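Side-chain contacts in putative lipoprotein (Bacteroides ovatus, PDB 3OQQ), which is of unknown function but carries bound calcium ions and is probably an extracellular lipoprotein: residues A[72-77]-A[104-109]; A[265-270]-A[303-308]. All coordinates share one frame; numbering follows the deposited sequence.

Starting from the N terminus, the chain first forms contact 1: residues 72-77, on strand 71-80, meet residues 104-109, in the connection between strands 96-104 and 122-131, and so close a loop of 26 intervening residues. Contact 2 opens only after that loop is closed, neither nested in contact 1 nor crossing it. It closes a loop of 32 residues, between 265-270 and 303-308, the latter on strand 298-307, which faces strand 266-272. The two centres lie 36 Å apart and their nearest atoms about 27 Å apart, so they do not touch. Contact 1 joins a strand to a loop at the surface of the N-terminal β region, while contact 2 joins facing β layers in the interior of the later part of the chain.

Contact 1 (A[72-77]-A[104-109]); sequences ATKEFA and ALPEDA
The Phe76 ring turns an edge to Ala104 O, which sits near the ring plane, 3.4 Å from Phe76 CZ. Ala104 N, 3.6 Å from the same CZ, lies off the plane, on the side away from Lys74. The edge approach brings the weakly positive rim of the aromatic ring to the carbonyl oxygen, which is probably mildly favourable, although no conventional hydrogen bond crosses the contact. The Lys74 chain passes above the ring plane but outside the rim at CZ, with Lys74 CD 3.6 Å from Phe76 CZ. Lys74 holds CG anti to the backbone N (chi1 -165°) and stays extended beyond it, which carries CD to Pro106, where it meets Pro106 CG at 3.9 Å. The lysine chain and the proline ring run alongside one another with opposite headings, a purely hydrocarbon touch. Pro106 also begins a type I turn, closed by Ala109 N to Pro106 O at 3.2 Å. The contact is a surface one. Strand 59-65 flanks 72-77 through backbone bonds of Ala72, Lys74 and Phe76, and its Tyr64 touches Pro106 and is hydrogen-bonded to Asp108, while Phe76 also packs on Val101 and Leu103 of strand 96-104.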
loop_
_atom_site.group_PDB
_atom_site.type_symbol
_atom_site.label_atom_id
_atom_site.label_comp_id
_atom_site.label_asym_id
_atom_site.label_seq_id
_atom_site.Cartn_x
_atom_site.Cartn_y
_atom_site.Cartn_z
ATOM N N ALA A 72 2.096 17.942 -22.387
ATOM C CA ALA A 72 0.800 18.565 -22.217
ATOM C C ALA A 72 -0.054 17.730 -21.324
ATOM O O ALA A 72 0.241 16.552 -21.115
ATOM C CB ALA A 72 0.130 18.752 -23.573
ATOM N N THR A 73 -1.121 18.330 -20.800
ATOM C CA THR A 73 -2.071 17.656 -19.942
ATOM C C THR A 73 -3.465 17.784 -20.507
ATOM O O THR A 73 -3.844 18.858 -20.959
ATOM C CB THR A 73 -2.001 18.245 -18.525
ATOM O OG1 THR A 73 -0.639 18.262 -18.121
ATOM C CG2 THR A 73 -2.825 17.446 -17.506
ATOM N N LYS A 74 -4.238 16.694 -20.457
ATOM C CA LYS A 74 -5.648 16.719 -20.819
ATOM C C LYS A 74 -6.461 16.139 -19.663
ATOM O O LYS A 74 -6.128 15.079 -19.131
ATOM C CB LYS A 74 -5.970 16.001 -22.137
ATOM C CG LYS A 74 -7.376 16.385 -22.613
ATOM C CD LYS A 74 -7.895 15.601 -23.786
ATOM C CE LYS A 74 -9.329 16.005 -24.061
ATOM N NZ LYS A 74 -9.868 15.332 -25.265
ATOM N N GLU A 75 -7.509 16.859 -19.273
ATOM C CA GLU A 75 -8.420 16.495 -18.201
ATOM C C GLU A 75 -9.502 15.546 -18.724
ATOM O O GLU A 75 -10.058 15.764 -19.805
ATOM C CB GLU A 75 -9.037 17.778 -17.633
ATOM C CG GLU A 75 -9.786 17.624 -16.322
ATOM C CD GLU A 75 -10.314 18.951 -15.804
ATOM O OE1 GLU A 75 -11.307 19.459 -16.374
ATOM O OE2 GLU A 75 -9.726 19.493 -14.841
ATOM N N PHE A 76 -9.794 14.492 -17.952
ATOM C CA PHE A 76 -10.819 13.496 -18.273
ATOM C C PHE A 76 -11.747 13.271 -17.102
ATOM O O PHE A 76 -11.295 13.093 -15.971
ATOM C CB PHE A 76 -10.180 12.159 -18.685
ATOM C CG PHE A 76 -9.554 12.175 -20.057
ATOM C CD1 PHE A 76 -10.316 11.910 -21.188
ATOM C CD2 PHE A 76 -8.209 12.485 -20.220
ATOM C CE1 PHE A 76 -9.737 11.938 -22.456
ATOM C CE2 PHE A 76 -7.628 12.492 -21.485
ATOM C CZ PHE A 76 -8.393 12.213 -22.594
ATOM N N ALA A 77 -13.051 13.262 -17.378
ATOM C CA ALA A 77 -14.074 13.008 -16.370
ATOM C C ALA A 77 -14.103 11.520 -16.055
ATOM O O ALA A 77 -13.820 10.699 -16.930
ATOM C CB ALA A 77 -15.440 13.475 -16.876
ATOM N N ALA A 104 -8.430 9.399 -24.882
ATOM C CA ALA A 104 -8.350 9.735 -26.302
ATOM C C ALA A 104 -7.171 10.652 -26.482
ATOM O O ALA A 104 -6.897 11.502 -25.618
ATOM C CB ALA A 104 -9.643 10.391 -26.791
ATOM N N LEU A 105 -6.438 10.440 -27.561
ATOM C CA LEU A 105 -5.250 11.218 -27.884
ATOM C C LEU A 105 -5.586 12.507 -28.653
ATOM O O LEU A 105 -6.094 12.434 -29.783
ATOM C CB LEU A 105 -4.295 10.347 -28.714
ATOM C CG LEU A 105 -2.876 10.137 -28.252
ATOM C CD1 LEU A 105 -2.802 9.734 -26.785
ATOM C CD2 LEU A 105 -2.211 9.099 -29.104
ATOM N N PRO A 106 -5.237 13.704 -28.087
ATOM C CA PRO A 106 -5.439 14.965 -28.826
ATOM C C PRO A 106 -4.631 14.960 -30.124
ATOM O O PRO A 106 -3.691 14.177 -30.253
ATOM C CB PRO A 106 -4.923 16.026 -27.839
ATOM C CG PRO A 106 -5.044 15.378 -26.505
ATOM C CD PRO A 106 -4.622 13.972 -26.772
ATOM N N GLU A 107 -5.001 15.804 -31.085
ATOM C CA GLU A 107 -4.360 15.840 -32.403
ATOM C C GLU A 107 -2.893 16.323 -32.382
ATOM O O GLU A 107 -2.165 16.055 -33.337
ATOM C CB GLU A 107 -5.175 16.709 -33.376
ATOM C CG GLU A 107 -6.463 16.059 -33.877
ATOM C CD GLU A 107 -6.364 14.727 -34.605
ATOM O OE1 GLU A 107 -5.337 14.474 -35.278
ATOM O OE2 GLU A 107 -7.334 13.941 -34.515
ATOM N N ASP A 108 -2.471 17.035 -31.324
ATOM C CA ASP A 108 -1.096 17.508 -31.192
ATOM C C ASP A 108 -0.204 16.501 -30.405
ATOM O O ASP A 108 0.931 16.825 -30.064
ATOM C CB ASP A 108 -1.083 18.893 -30.514
ATOM C CG ASP A 108 -1.575 18.924 -29.081
ATOM O OD1 ASP A 108 -2.163 17.921 -28.624
ATOM O OD2 ASP A 108 -1.324 19.911 -28.406
ATOM N N ALA A 109 -0.711 15.289 -30.123
ATOM C CA ALA A 109 0.042 14.286 -29.380
ATOM C C ALA A 109 0.993 13.514 -30.275
ATOM O O ALA A 109 0.775 13.451 -31.501
ATOM C CB ALA A 109 -0.912 13.316 -28.711
#

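Contact 2 (A[265-270]-A[303-308])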
loop_
_atom_site.group_PDB
_atom_site.type_symbol
_atom_site.label_atom_id
_atom_site.label_comp_id
_atom_site.label_asym_id
_atom_site.label_seq_id
_atom_site.Cartn_x
_atom_site.Cartn_y
_atom_site.Cartn_z
ATOM N N GLU A 265 -4.216 -18.296 0.924
ATOM C CA GLU A 265 -4.819 -16.963 0.706
ATOM C C GLU A 265 -4.036 -16.087 -0.283
ATOM O O GLU A 265 -4.539 -15.047 -0.715
ATOM C CB GLU A 265 -4.962 -16.211 2.047
ATOM C CG GLU A 265 -3.641 -15.991 2.781
ATOM C CD GLU A 265 -3.252 -17.048 3.789
ATOM O OE1 GLU A 265 -3.467 -18.255 3.525
ATOM O OE2 GLU A 265 -2.731 -16.661 4.858
ATOM N N GLY A 266 -2.816 -16.489 -0.612
ATOM C CA GLY A 266 -1.984 -15.714 -1.522
ATOM C C GLY A 266 -0.593 -15.557 -0.956
ATOM O O GLY A 266 -0.217 -16.322 -0.063
ATOM N N THR A 267 0.185 -14.581 -1.478
ATOM C CA THR A 267 1.575 -14.315 -1.027
ATOM C C THR A 267 1.557 -13.584 0.324
ATOM O O THR A 267 0.902 -12.542 0.463
ATOM C CB THR A 267 2.349 -13.530 -2.109
ATOM O OG1 THR A 267 2.243 -14.246 -3.340
ATOM C CG2 THR A 267 3.837 -13.338 -1.755
ATOM N N VAL A 268 2.261 -14.124 1.324
ATOM C CA VAL A 268 2.273 -13.474 2.651
ATOM C C VAL A 268 3.664 -12.846 2.874
ATOM O O VAL A 268 4.665 -13.555 2.889
ATOM C CB VAL A 268 1.857 -14.436 3.796
ATOM C CG1 VAL A 268 1.966 -13.755 5.167
ATOM C CG2 VAL A 268 0.448 -14.991 3.558
ATOM N N ILE A 269 3.701 -11.508 3.025
ATOM C CA ILE A 269 4.921 -10.729 3.180
ATOM C C ILE A 269 4.989 -10.141 4.584
ATOM O O ILE A 269 4.064 -9.444 5.000
ATOM C CB ILE A 269 4.980 -9.609 2.078
ATOM C CG1 ILE A 269 4.971 -10.257 0.668
ATOM C CG2 ILE A 269 6.234 -8.693 2.256
ATOM C CD1 ILE A 269 4.809 -9.329 -0.496
ATOM N N THR A 270 6.098 -10.394 5.306
ATOM C CA THR A 270 6.258 -9.806 6.643
ATOM C C THR A 270 7.619 -9.116 6.797
ATOM O O THR A 270 8.640 -9.634 6.345
ATOM C CB THR A 270 6.073 -10.830 7.759
ATOM O OG1 THR A 270 7.015 -11.872 7.576
ATOM C CG2 THR A 270 4.651 -11.395 7.832
ATOM N N VAL A 303 9.834 -5.918 -2.522
ATOM C CA VAL A 303 9.528 -7.243 -3.069
ATOM C C VAL A 303 9.147 -7.133 -4.527
ATOM O O VAL A 303 8.232 -6.395 -4.892
ATOM C CB VAL A 303 8.404 -7.965 -2.275
ATOM C CG1 VAL A 303 8.166 -9.381 -2.826
ATOM C CG2 VAL A 303 8.712 -8.020 -0.776
ATOM N N ARG A 304 9.866 -7.872 -5.359
ATOM C CA ARG A 304 9.567 -8.008 -6.773
ATOM C C ARG A 304 9.091 -9.437 -7.001
ATOM O O ARG A 304 9.810 -10.388 -6.673
ATOM C CB ARG A 304 10.804 -7.676 -7.618
ATOM C CG ARG A 304 10.543 -7.658 -9.115
ATOM C CD ARG A 304 11.828 -7.385 -9.842
ATOM N NE ARG A 304 11.702 -7.548 -11.289
ATOM C CZ ARG A 304 12.656 -8.053 -12.061
ATOM N NH1 ARG A 304 13.796 -8.474 -11.529
ATOM N NH2 ARG A 304 12.475 -8.153 -13.372
ATOM N N LEU A 305 7.859 -9.597 -7.482
ATOM C CA LEU A 305 7.308 -10.926 -7.786
ATOM C C LEU A 305 7.129 -11.026 -9.289
ATOM O O LEU A 305 6.409 -10.209 -9.860
ATOM C CB LEU A 305 5.980 -11.191 -7.063
ATOM C CG LEU A 305 5.953 -10.952 -5.557
ATOM C CD1 LEU A 305 4.565 -10.933 -5.074
ATOM C CD2 LEU A 305 6.725 -12.016 -4.794
ATOM N N ILE A 306 7.832 -11.979 -9.932
ATOM C CA ILE A 306 7.802 -12.154 -11.386
ATOM C C ILE A 306 6.851 -13.294 -11.686
ATOM O O ILE A 306 7.035 -14.426 -11.185
ATOM C CB ILE A 306 9.228 -12.357 -11.985
ATOM C CG1 ILE A 306 10.145 -11.162 -11.630
ATOM C CG2 ILE A 306 9.191 -12.527 -13.515
ATOM C CD1 ILE A 306 11.242 -11.489 -10.610
ATOM N N GLY A 307 5.817 -12.973 -12.461
ATOM C CA GLY A 307 4.796 -13.940 -12.836
ATOM C C GLY A 307 5.300 -15.048 -13.738
ATOM O O GLY A 307 6.233 -14.841 -14.517
ATOM N N LYS A 308 4.680 -16.243 -13.626
ATOM C CA LYS A 308 4.985 -17.421 -14.436
ATOM C C LYS A 308 4.755 -17.104 -15.904
ATOM O O LYS A 308 3.759 -16.466 -16.269
ATOM C CB LYS A 308 4.099 -18.622 -14.039
ATOM C CG LYS A 308 4.549 -19.392 -12.821
ATOM C CD LYS A 308 5.245 -20.689 -13.187
ATOM C CE LYS A 308 5.331 -21.639 -12.014
ATOM N NZ LYS A 308 6.197 -21.121 -10.917
#
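Two antiparallel β layers pack face to face here: Thr267 and Ile269, on strand 266-272 of a six-stranded sheet, meet Leu305 and Val303 on strand 298-307, which pairs with strands 173-184 and 205-215. The evidence for facing layers, and not adjacent strands, is the separation of the nearest CA atoms, 9.5 Å for Thr267 and Leu305 and 8.5 Å for Ile269 and Val303, together with the lack of any hydrogen bond across the contact. The side chains of each pair meet at their tips. Ile269 meets Val303 with two branches: Ile269 CG2 is 4.0 Å from Val303 CG2, and Ile269 CD1 is 4.1 Å from Val303 CG1 and equally far from Val303 CG2, so the δ-methyl sits astride the valine fork. The second pair is slimmer, a single methyl-methyl approach of Thr267 CG2 to Leu305 CD1 at 4.2 Å. Thr267 can offer a methyl because its chi1 of -54° sets CG2 anti to the backbone N; the hydroxyl is hydrogen-bonded to Leu200 O. Neighbouring strands extend the apolar layer, with Leu197 touching both Ile269 and Leu305, Val259 touching both Thr267 and Val303, and Leu178 lying on Ile269. All four touching residues are buried. With neither a charge pair nor a hydrogen bond between the segments, and with the one polar side-chain group among them satisfied by a carbonyl, the cohesion here probably comes mainly from dispersion and the exclusion of water from hydrocarbon surfaces, which depends on close fit more than on exact direction.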